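Local coordinates for protein TCR alpha chain (Gallus gallus, PDB 6LIR) that forms the alpha subunit of the chicken alpha-beta T-cell receptor, pairing with the beta chain and probably helping to recognise peptide antigens presented by MHC molecules, at residues C131-D142 against Q179-F187; I25-Y33 against L61-L72. All blocks are in the same frame, centred on the assembly; numbering follows the deposited sequence.

Contact 1 (C131-D142 against Q179-F187); sequences CLITDYSPEKLD and QCGAKHEGF
Cys180 enters the contact through its sulfur: Cys180 SG is bonded to Cys131 SG at 2.0 Å, with a disulfide torsion of 94°, close to the relaxed right angle. Both cysteines hold SG anti to the backbone N, which turns each sulfur toward its partner, and Val117 of strand 116-121 packs on the pair. At Ala182 the methyl group meets a leucine branch, Ala182 CB lying 3.7 Å from Leu141 CD1. Lys183 makes an antiparallel hydrogen-bonded pair with Asp142. Its two bonds are unequal: Asp142 N to Lys183 O is short at 2.7 Å, whereas Lys183 N to Asp142 O is weak at 3.4 Å. The side chains of this pair run side by side in the same direction, but carboxylate and ammonium do not meet, and Asp142 OD2 is instead hydrogen-bonded to Ser144 OG. His184 follows, in a non-hydrogen-bonded pair with Leu141. With CG anti to its backbone N (chi1 -167°), the imidazole extends into the 136-140 turn, where Ser137 N donates to His184 NE2 over 3.1 Å, nearly straight and close to the ring plane. Lys140 CB covers one ring face in a CH-pi contact, 3.8 Å from the His184 centroid, and Tyr136 CB approaches His184 CD2 obliquely. At Glu185 the backbone N bonds weakly to Lys140 O, and the side chain crosses that of Lys140 at about a right angle. Their charged ends, Lys140 NZ and Glu185 OE2, stay 4.3 Å apart, beyond a salt bridge. Because His184 NE2 accepts from Ser137 N while ND1 donates, in a more bent bond, to Glu185 O, both ring nitrogens are engaged; this is consistent with a neutral imidazole protonated on ND1, its rotation probably limited by two backbone partners.

Contact 2 (I25-Y33 against L61-L72); sequences IQAYSIQWY and LSVSADSRSSAL
Trp32 and Ile30 of strand 29-33 carry the tightly packed part, facing residues of strands 61-63 and 69-72. The segments of strands 29-33 and 69-72 approach to 9.0 Å between axes, inclined by 33°, a separation bridged by side chains. Leu72 CB sits over the six-membered ring of Trp32, 3.8 Å from its centroid and just 5° off the normal, while Leu72 CD2 touches Trp32 CE3. At the indole edge, Trp32 NE1 donates to Ser70 OG at 3.1 Å, close to the ring plane. The serine's first torsion tucks OG between its backbone N and carbonyl carbon, placing it at that edge; thus the buried N-H has a polar partner amid hydrocarbon. Leu61 CD1 comes obliquely to the same pyrrole side. Two residues earlier on the strand, on the same face, Ile30 meets Val63 tip to tip, Ile30 CD1 being 3.7 Å from Val63 CG2, and Ile30 CG2 packs on Ser70.

The more exposed end is polar. Backbone Ala27 N bonds Ser67 O at 2.8 Å, and Gln26 NE2 donates almost straight to Asp66 O at 2.9 Å, with that oxygen in the amide plane. Gln26 reaches it through an extended chain. Arg68 lies against this glutamine, Gln26 CB standing 3.8 Å above one guanidinium face, with the amide and guanidinium planes 40° apart; Arg68 NH1 itself bonds Pro23 O. In the 64-69 connection that supplies these acceptors, Arg68 N is hydrogen-bonded to Asp66 OD1 at 3.1 Å, forming an Asx turn. Trp32 also packs on Cys20 and Cys87, which form the disulfide between the sheets. A tryptophan beside this bridge, facing across two inclined sheets, is characteristic of the immunoglobulin fold, here in a V-set domain.

Overall arrangement
Contacts 1 and 2 lie on opposite sides of the centre of the chain, with centres 43 Å apart and nearest atoms about 22 Å apart, so neither touches the other. They also follow in series: 25-33 with 61-72 closes before 131-142 with 179-187 opens. Contact 2 lies within the V-set domain and contact 1 in the membrane-proximal constant portion, to judge from T-cell receptor architecture. Each portion has its own disulfide, Cys20-Cys87 and Cys131-Cys180. The beta chain comes near both: Asp135 forms a salt bridge with Arg186 of the beta chain, and Tyr33 OH bonds Leu99 N of the beta chain.

Contact 1 (C131-D142 against Q179-F187)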
loop_
_atom_site.group_PDB
_atom_site.type_symbol
_atom_site.label_atom_id
_atom_site.label_comp_id
_atom_site.label_asym_id
_atom_site.label_seq_id
_atom_site.Cartn_x
_atom_site.Cartn_y
_atom_site.Cartn_z
ATOM N N CYS A 131 16.251 15.007 -5.644
ATOM C CA CYS A 131 17.240 14.847 -4.589
ATOM C C CYS A 131 17.088 13.475 -3.955
ATOM O O CYS A 131 16.004 13.120 -3.490
ATOM C CB CYS A 131 17.109 15.953 -3.545
ATOM S SG CYS A 131 18.430 16.076 -2.309
ATOM N N LEU A 132 18.174 12.714 -3.923
ATOM C CA LEU A 132 18.159 11.369 -3.368
ATOM C C LEU A 132 19.075 11.288 -2.151
ATOM O O LEU A 132 20.282 11.530 -2.258
ATOM C CB LEU A 132 18.588 10.367 -4.438
ATOM C CG LEU A 132 18.718 8.901 -4.023
ATOM C CD1 LEU A 132 17.378 8.265 -3.635
ATOM C CD2 LEU A 132 19.407 8.084 -5.112
ATOM N N ILE A 133 18.503 10.926 -1.004
ATOM C CA ILE A 133 19.253 10.650 0.217
ATOM C C ILE A 133 19.199 9.152 0.486
ATOM O O ILE A 133 18.108 8.576 0.586
ATOM C CB ILE A 133 18.706 11.451 1.413
ATOM C CG1 ILE A 133 18.606 12.938 1.066
ATOM C CG2 ILE A 133 19.593 11.249 2.633
ATOM C CD1 ILE A 133 17.210 13.380 0.653
ATOM N N THR A 134 20.366 8.525 0.630
ATOM C CA THR A 134 20.442 7.075 0.748
ATOM C C THR A 134 21.225 6.654 1.985
ATOM O O THR A 134 21.967 7.440 2.579
ATOM C CB THR A 134 21.112 6.438 -0.481
ATOM O OG1 THR A 134 22.524 6.682 -0.436
ATOM C CG2 THR A 134 20.560 7.021 -1.756
ATOM N N ASP A 135 21.064 5.370 2.328
ATOM C CA ASP A 135 21.892 4.666 3.314
ATOM C C ASP A 135 22.079 5.457 4.608
ATOM O O ASP A 135 23.173 5.519 5.177
ATOM C CB ASP A 135 23.236 4.290 2.696
ATOM C CG ASP A 135 23.078 3.619 1.344
ATOM O OD1 ASP A 135 22.517 2.505 1.297
ATOM O OD2 ASP A 135 23.489 4.218 0.326
ATOM N N TYR A 136 20.997 6.050 5.088
ATOM C CA TYR A 136 20.996 6.833 6.314
ATOM C C TYR A 136 20.251 6.085 7.412
ATOM O O TYR A 136 19.631 5.041 7.183
ATOM C CB TYR A 136 20.350 8.203 6.081
ATOM C CG TYR A 136 18.924 8.120 5.573
ATOM C CD1 TYR A 136 17.850 8.066 6.456
ATOM C CD2 TYR A 136 18.655 8.093 4.211
ATOM C CE1 TYR A 136 16.545 7.989 5.992
ATOM C CE2 TYR A 136 17.357 8.016 3.738
ATOM C CZ TYR A 136 16.305 7.966 4.630
ATOM O OH TYR A 136 15.014 7.890 4.156
ATOM N N SER A 137 20.307 6.648 8.619
ATOM C CA SER A 137 19.537 6.124 9.735
ATOM C C SER A 137 18.354 7.045 9.974
ATOM O O SER A 137 18.557 8.246 10.216
ATOM C CB SER A 137 20.408 6.041 10.983
ATOM O OG SER A 137 19.634 5.815 12.144
ATOM N N PRO A 138 17.116 6.545 9.884
ATOM C CA PRO A 138 15.946 7.448 9.890
ATOM C C PRO A 138 15.880 8.412 11.065
ATOM O O PRO A 138 15.506 9.577 10.875
ATOM C CB PRO A 138 14.755 6.473 9.889
ATOM C CG PRO A 138 15.323 5.139 10.278
ATOM C CD PRO A 138 16.726 5.130 9.777
ATOM N N GLU A 139 16.241 7.972 12.272
ATOM C CA GLU A 139 16.125 8.841 13.437
ATOM C C GLU A 139 17.208 9.908 13.492
ATOM O O GLU A 139 17.065 10.877 14.245
ATOM C CB GLU A 139 16.152 8.014 14.725
ATOM C CG GLU A 139 17.493 7.382 15.042
ATOM C CD GLU A 139 17.696 6.058 14.329
ATOM O OE1 GLU A 139 18.822 5.520 14.389
ATOM O OE2 GLU A 139 16.736 5.562 13.699
ATOM N N LYS A 140 18.278 9.764 12.712
ATOM C CA LYS A 140 19.367 10.728 12.722
ATOM C C LYS A 140 19.351 11.670 11.525
ATOM O O LYS A 140 20.063 12.680 11.547
ATOM C CB LYS A 140 20.719 10.007 12.765
ATOM C CG LYS A 140 20.972 9.194 14.020
ATOM C CD LYS A 140 22.413 8.702 14.042
ATOM C CE LYS A 140 22.679 7.775 15.213
ATOM N NZ LYS A 140 24.116 7.383 15.267
ATOM N N LEU A 141 18.565 11.378 10.493
ATOM C CA LEU A 141 18.545 12.231 9.316
ATOM C C LEU A 141 17.652 13.436 9.565
ATOM O O LEU A 141 16.556 13.315 10.118
ATOM C CB LEU A 141 18.057 11.459 8.090
ATOM C CG LEU A 141 18.039 12.262 6.787
ATOM C CD1 LEU A 141 19.437 12.367 6.190
ATOM C CD2 LEU A 141 17.063 11.657 5.782
ATOM N N ASP A 142 18.125 14.604 9.143
ATOM C CA ASP A 142 17.394 15.853 9.322
ATOM C C ASP A 142 17.011 16.386 7.950
ATOM O O ASP A 142 17.867 16.862 7.195
ATOM C CB ASP A 142 18.211 16.880 10.102
ATOM C CG ASP A 142 17.407 18.124 10.432
ATOM O OD1 ASP A 142 16.370 17.994 11.116
ATOM O OD2 ASP A 142 17.806 19.227 10.001
ATOM N N GLN A 179 17.659 22.718 -3.840
ATOM C CA GLN A 179 18.868 22.685 -3.026
ATOM C C GLN A 179 18.865 21.334 -2.326
ATOM O O GLN A 179 18.105 21.121 -1.375
ATOM C CB GLN A 179 18.901 23.840 -2.024
ATOM C CG GLN A 179 20.110 23.816 -1.099
ATOM C CD GLN A 179 20.331 25.129 -0.380
ATOM O OE1 GLN A 179 19.789 26.158 -0.772
ATOM N NE2 GLN A 179 21.124 25.096 0.691
ATOM N N CYS A 180 19.713 20.426 -2.807
ATOM C CA CYS A 180 19.751 19.043 -2.352
ATOM C C CYS A 180 20.701 18.965 -1.173
ATOM O O CYS A 180 21.915 19.114 -1.339
ATOM C CB CYS A 180 20.259 18.179 -3.501
ATOM S SG CYS A 180 20.076 16.413 -3.452
ATOM N N GLY A 181 20.157 18.703 0.009
ATOM C CA GLY A 181 21.014 18.476 1.151
ATOM C C GLY A 181 20.295 17.779 2.281
ATOM O O GLY A 181 19.095 17.491 2.219
ATOM N N ALA A 182 21.066 17.544 3.339
ATOM C CA ALA A 182 20.540 17.087 4.618
ATOM C C ALA A 182 21.639 17.183 5.665
ATOM O O ALA A 182 22.817 17.352 5.339
ATOM C CB ALA A 182 20.005 15.654 4.544
ATOM N N LYS A 183 21.238 17.098 6.929
ATOM C CA LYS A 183 22.177 16.982 8.038
ATOM C C LYS A 183 21.932 15.673 8.775
ATOM O O LYS A 183 20.781 15.289 9.005
ATOM C CB LYS A 183 22.079 18.170 9.000
ATOM C CG LYS A 183 22.365 19.494 8.316
ATOM C CD LYS A 183 21.507 20.615 8.859
ATOM C CE LYS A 183 22.110 21.159 10.143
ATOM N NZ LYS A 183 21.536 22.478 10.518
ATOM N N HIS A 184 23.015 14.986 9.134
ATOM C CA HIS A 184 22.919 13.655 9.721
ATOM C C HIS A 184 23.917 13.540 10.862
ATOM O O HIS A 184 25.111 13.801 10.677
ATOM C CB HIS A 184 23.183 12.568 8.670
ATOM C CG HIS A 184 22.814 11.185 9.112
ATOM N ND1 HIS A 184 23.536 10.485 10.055
ATOM C CD2 HIS A 184 21.813 10.360 8.719
ATOM C CE1 HIS A 184 22.988 9.296 10.235
ATOM N NE2 HIS A 184 21.942 9.195 9.436
ATOM N N GLU A 185 23.408 13.176 12.038
ATOM C CA GLU A 185 24.216 12.999 13.240
ATOM C C GLU A 185 25.459 12.169 12.955
ATOM O O GLU A 185 25.366 11.024 12.502
ATOM C CB GLU A 185 23.371 12.336 14.328
ATOM C CG GLU A 185 24.044 12.238 15.685
ATOM C CD GLU A 185 23.042 12.084 16.816
ATOM O OE1 GLU A 185 22.793 13.076 17.533
ATOM O OE2 GLU A 185 22.500 10.971 16.981
ATOM N N GLY A 186 26.624 12.758 13.213
ATOM C CA GLY A 186 27.887 12.081 13.027
ATOM C C GLY A 186 28.460 12.175 11.635
ATOM O O GLY A 186 29.485 11.535 11.360
ATOM N N PHE A 187 27.829 12.935 10.741
ATOM C CA PHE A 187 28.342 13.125 9.394
ATOM C C PHE A 187 28.336 14.581 8.946
ATOM O O PHE A 187 28.828 14.875 7.852
ATOM C CB PHE A 187 27.559 12.252 8.400
ATOM C CG PHE A 187 27.787 10.779 8.598
ATOM C CD1 PHE A 187 28.759 10.111 7.870
ATOM C CD2 PHE A 187 27.047 10.066 9.531
ATOM C CE1 PHE A 187 28.982 8.756 8.058
ATOM C CE2 PHE A 187 27.264 8.714 9.724
ATOM C CZ PHE A 187 28.234 8.057 8.986
#

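Contact 2 (I25-Y33 against L61-L72)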
loop_
_atom_site.group_PDB
_atom_site.type_symbol
_atom_site.label_atom_id
_atom_site.label_comp_id
_atom_site.label_asym_id
_atom_site.label_seq_id
_atom_site.Cartn_x
_atom_site.Cartn_y
_atom_site.Cartn_z
ATOM N N ILE A 25 -18.089 -6.834 23.389
ATOM C CA ILE A 25 -18.325 -8.040 22.605
ATOM C C ILE A 25 -17.591 -9.190 23.273
ATOM O O ILE A 25 -16.368 -9.131 23.455
ATOM C CB ILE A 25 -17.867 -7.888 21.143
ATOM C CG1 ILE A 25 -18.533 -6.672 20.495
ATOM C CG2 ILE A 25 -18.181 -9.157 20.354
ATOM C CD1 ILE A 25 -18.165 -6.476 19.034
ATOM N N GLN A 26 -18.329 -10.241 23.618
ATOM C CA GLN A 26 -17.751 -11.455 24.183
ATOM C C GLN A 26 -17.634 -12.424 23.016
ATOM O O GLN A 26 -18.615 -13.054 22.609
ATOM C CB GLN A 26 -18.612 -12.011 25.312
ATOM C CG GLN A 26 -18.004 -13.205 26.023
ATOM C CD GLN A 26 -18.469 -13.331 27.460
ATOM O OE1 GLN A 26 -19.653 -13.548 27.724
ATOM N NE2 GLN A 26 -17.534 -13.188 28.400
ATOM N N ALA A 27 -16.427 -12.501 22.459
ATOM C CA ALA A 27 -16.217 -13.133 21.164
ATOM C C ALA A 27 -16.602 -14.605 21.180
ATOM O O ALA A 27 -16.221 -15.353 22.085
ATOM C CB ALA A 27 -14.758 -12.976 20.738
ATOM N N TYR A 28 -17.351 -15.019 20.158
ATOM C CA TYR A 28 -17.500 -16.442 19.880
ATOM C C TYR A 28 -16.267 -16.968 19.161
ATOM O O TYR A 28 -15.813 -18.088 19.424
ATOM C CB TYR A 28 -18.755 -16.699 19.043
ATOM C CG TYR A 28 -18.889 -18.135 18.581
ATOM C CD1 TYR A 28 -19.464 -19.099 19.402
ATOM C CD2 TYR A 28 -18.432 -18.530 17.327
ATOM C CE1 TYR A 28 -19.583 -20.414 18.987
ATOM C CE2 TYR A 28 -18.547 -19.843 16.904
ATOM C CZ TYR A 28 -19.123 -20.780 17.736
ATOM O OH TYR A 28 -19.240 -22.085 17.318
ATOM N N SER A 29 -15.716 -16.170 18.254
ATOM C CA SER A 29 -14.503 -16.529 17.541
ATOM C C SER A 29 -13.767 -15.248 17.189
ATOM O O SER A 29 -14.376 -14.186 17.026
ATOM C CB SER A 29 -14.803 -17.341 16.276
ATOM O OG SER A 29 -15.398 -16.527 15.283
ATOM N N ILE A 30 -12.448 -15.353 17.098
ATOM C CA ILE A 30 -11.592 -14.214 16.806
ATOM C C ILE A 30 -10.712 -14.581 15.624
ATOM O O ILE A 30 -10.136 -15.674 15.588
ATOM C CB ILE A 30 -10.735 -13.816 18.024
ATOM C CG1 ILE A 30 -11.621 -13.227 19.125
ATOM C CG2 ILE A 30 -9.665 -12.821 17.627
ATOM C CD1 ILE A 30 -10.941 -13.127 20.469
ATOM N N GLN A 31 -10.595 -13.664 14.672
ATOM C CA GLN A 31 -9.753 -13.853 13.507
ATOM C C GLN A 31 -8.850 -12.644 13.365
ATOM O O GLN A 31 -9.186 -11.538 13.801
ATOM C CB GLN A 31 -10.570 -14.025 12.219
ATOM C CG GLN A 31 -11.427 -15.271 12.180
ATOM C CD GLN A 31 -12.663 -15.093 11.321
ATOM O OE1 GLN A 31 -13.778 -15.374 11.760
ATOM N NE2 GLN A 31 -12.472 -14.623 10.092
ATOM N N TRP A 32 -7.715 -12.857 12.715
ATOM C CA TRP A 32 -6.779 -11.785 12.446
ATOM C C TRP A 32 -6.410 -11.834 10.975
ATOM O O TRP A 32 -6.244 -12.916 10.400
ATOM C CB TRP A 32 -5.519 -11.903 13.306
ATOM C CG TRP A 32 -5.681 -11.377 14.697
ATOM C CD1 TRP A 32 -6.246 -12.025 15.757
ATOM C CD2 TRP A 32 -5.270 -10.095 15.183
ATOM N NE1 TRP A 32 -6.209 -11.226 16.876
ATOM C CE2 TRP A 32 -5.612 -10.036 16.550
ATOM C CE3 TRP A 32 -4.636 -8.993 14.597
ATOM C CZ2 TRP A 32 -5.345 -8.921 17.342
ATOM C CZ3 TRP A 32 -4.372 -7.883 15.384
ATOM C CH2 TRP A 32 -4.727 -7.856 16.743
ATOM N N TYR A 33 -6.291 -10.653 10.382
ATOM C CA TYR A 33 -5.939 -10.491 8.984
ATOM C C TYR A 33 -4.817 -9.470 8.893
ATOM O O TYR A 33 -4.592 -8.681 9.816
ATOM C CB TYR A 33 -7.137 -10.014 8.142
ATOM C CG TYR A 33 -8.286 -10.994 8.037
ATOM C CD1 TYR A 33 -9.171 -11.180 9.093
ATOM C CD2 TYR A 33 -8.499 -11.714 6.869
ATOM C CE1 TYR A 33 -10.226 -12.073 8.994
ATOM C CE2 TYR A 33 -9.549 -12.608 6.758
ATOM C CZ TYR A 33 -10.411 -12.784 7.823
ATOM O OH TYR A 33 -11.453 -13.675 7.709
ATOM N N LEU A 61 -1.293 -16.224 18.698
ATOM C CA LEU A 61 -2.486 -15.480 19.065
ATOM C C LEU A 61 -2.963 -15.975 20.422
ATOM O O LEU A 61 -3.074 -17.185 20.639
ATOM C CB LEU A 61 -3.581 -15.662 18.014
ATOM C CG LEU A 61 -5.002 -15.324 18.451
ATOM C CD1 LEU A 61 -5.163 -13.818 18.572
ATOM C CD2 LEU A 61 -6.024 -15.913 17.483
ATOM N N SER A 62 -3.243 -15.045 21.330
ATOM C CA SER A 62 -3.734 -15.373 22.664
ATOM C C SER A 62 -5.045 -14.637 22.897
ATOM O O SER A 62 -5.110 -13.411 22.753
ATOM C CB SER A 62 -2.715 -15.013 23.750
ATOM O OG SER A 62 -1.561 -15.842 23.695
ATOM N N VAL A 63 -6.093 -15.395 23.216
ATOM C CA VAL A 63 -7.422 -14.863 23.502
ATOM C C VAL A 63 -7.608 -14.781 25.012
ATOM O O VAL A 63 -7.350 -15.754 25.731
ATOM C CB VAL A 63 -8.517 -15.739 22.867
ATOM C CG1 VAL A 63 -9.904 -15.316 23.355
ATOM C CG2 VAL A 63 -8.438 -15.687 21.352
ATOM N N SER A 64 -8.068 -13.626 25.490
ATOM C CA SER A 64 -8.291 -13.431 26.918
ATOM C C SER A 64 -9.322 -14.419 27.450
ATOM O O SER A 64 -10.182 -14.915 26.717
ATOM C CB SER A 64 -8.750 -12.002 27.200
ATOM O OG SER A 64 -7.788 -11.067 26.741
ATOM N N ALA A 65 -9.209 -14.716 28.747
ATOM C CA ALA A 65 -10.101 -15.685 29.378
ATOM C C ALA A 65 -11.565 -15.295 29.208
ATOM O O ALA A 65 -12.425 -16.161 29.009
ATOM C CB ALA A 65 -9.747 -15.834 30.858
ATOM N N ASP A 66 -11.877 -14.001 29.297
ATOM C CA ASP A 66 -13.252 -13.543 29.140
ATOM C C ASP A 66 -13.649 -13.328 27.684
ATOM O O ASP A 66 -14.791 -12.925 27.427
ATOM C CB ASP A 66 -13.475 -12.255 29.940
ATOM C CG ASP A 66 -12.660 -11.086 29.415
ATOM O OD1 ASP A 66 -11.810 -11.287 28.520
ATOM O OD2 ASP A 66 -12.870 -9.958 29.907
ATOM N N SER A 67 -12.742 -13.590 26.739
ATOM C CA SER A 67 -13.008 -13.471 25.302
ATOM C C SER A 67 -13.427 -12.060 24.897
ATOM O O SER A 67 -14.127 -11.874 23.900
ATOM C CB SER A 67 -14.060 -14.484 24.838
ATOM O OG SER A 67 -13.554 -15.804 24.923
ATOM N N ARG A 68 -12.993 -11.047 25.642
ATOM C CA ARG A 68 -13.295 -9.667 25.286
ATOM C C ARG A 68 -12.069 -8.920 24.782
ATOM O O ARG A 68 -12.120 -7.695 24.628
ATOM C CB ARG A 68 -13.910 -8.938 26.486
ATOM C CG ARG A 68 -15.229 -9.560 26.951
ATOM C CD ARG A 68 -15.854 -8.781 28.100
ATOM N NE ARG A 68 -17.062 -9.443 28.590
ATOM C CZ ARG A 68 -18.277 -9.234 28.095
ATOM N NH1 ARG A 68 -18.447 -8.374 27.100
ATOM N NH2 ARG A 68 -19.320 -9.885 28.595
ATOM N N SER A 69 -10.988 -9.633 24.483
ATOM C CA SER A 69 -9.765 -9.047 23.948
ATOM C C SER A 69 -8.883 -10.173 23.436
ATOM O O SER A 69 -9.053 -11.337 23.812
ATOM C CB SER A 69 -9.013 -8.219 24.994
ATOM O OG SER A 69 -8.557 -9.044 26.045
ATOM N N SER A 70 -7.928 -9.808 22.585
ATOM C CA SER A 70 -6.941 -10.758 22.101
ATOM C C SER A 70 -5.666 -10.004 21.750
ATOM O O SER A 70 -5.631 -8.771 21.724
ATOM C CB SER A 70 -7.467 -11.546 20.895
ATOM O OG SER A 70 -7.387 -10.771 19.709
ATOM N N ALA A 71 -4.614 -10.767 21.473
ATOM C CA ALA A 71 -3.313 -10.192 21.171
ATOM C C ALA A 71 -2.610 -11.084 20.166
ATOM O O ALA A 71 -2.548 -12.303 20.348
ATOM C CB ALA A 71 -2.452 -10.040 22.432
ATOM N N LEU A 72 -2.086 -10.467 19.113
ATOM C CA LEU A 72 -1.309 -11.153 18.096
ATOM C C LEU A 72 0.165 -10.858 18.335
ATOM O O LEU A 72 0.599 -9.705 18.229
ATOM C CB LEU A 72 -1.720 -10.709 16.693
ATOM C CG LEU A 72 -0.987 -11.441 15.570
ATOM C CD1 LEU A 72 -1.380 -12.912 15.551
ATOM C CD2 LEU A 72 -1.256 -10.789 14.222
#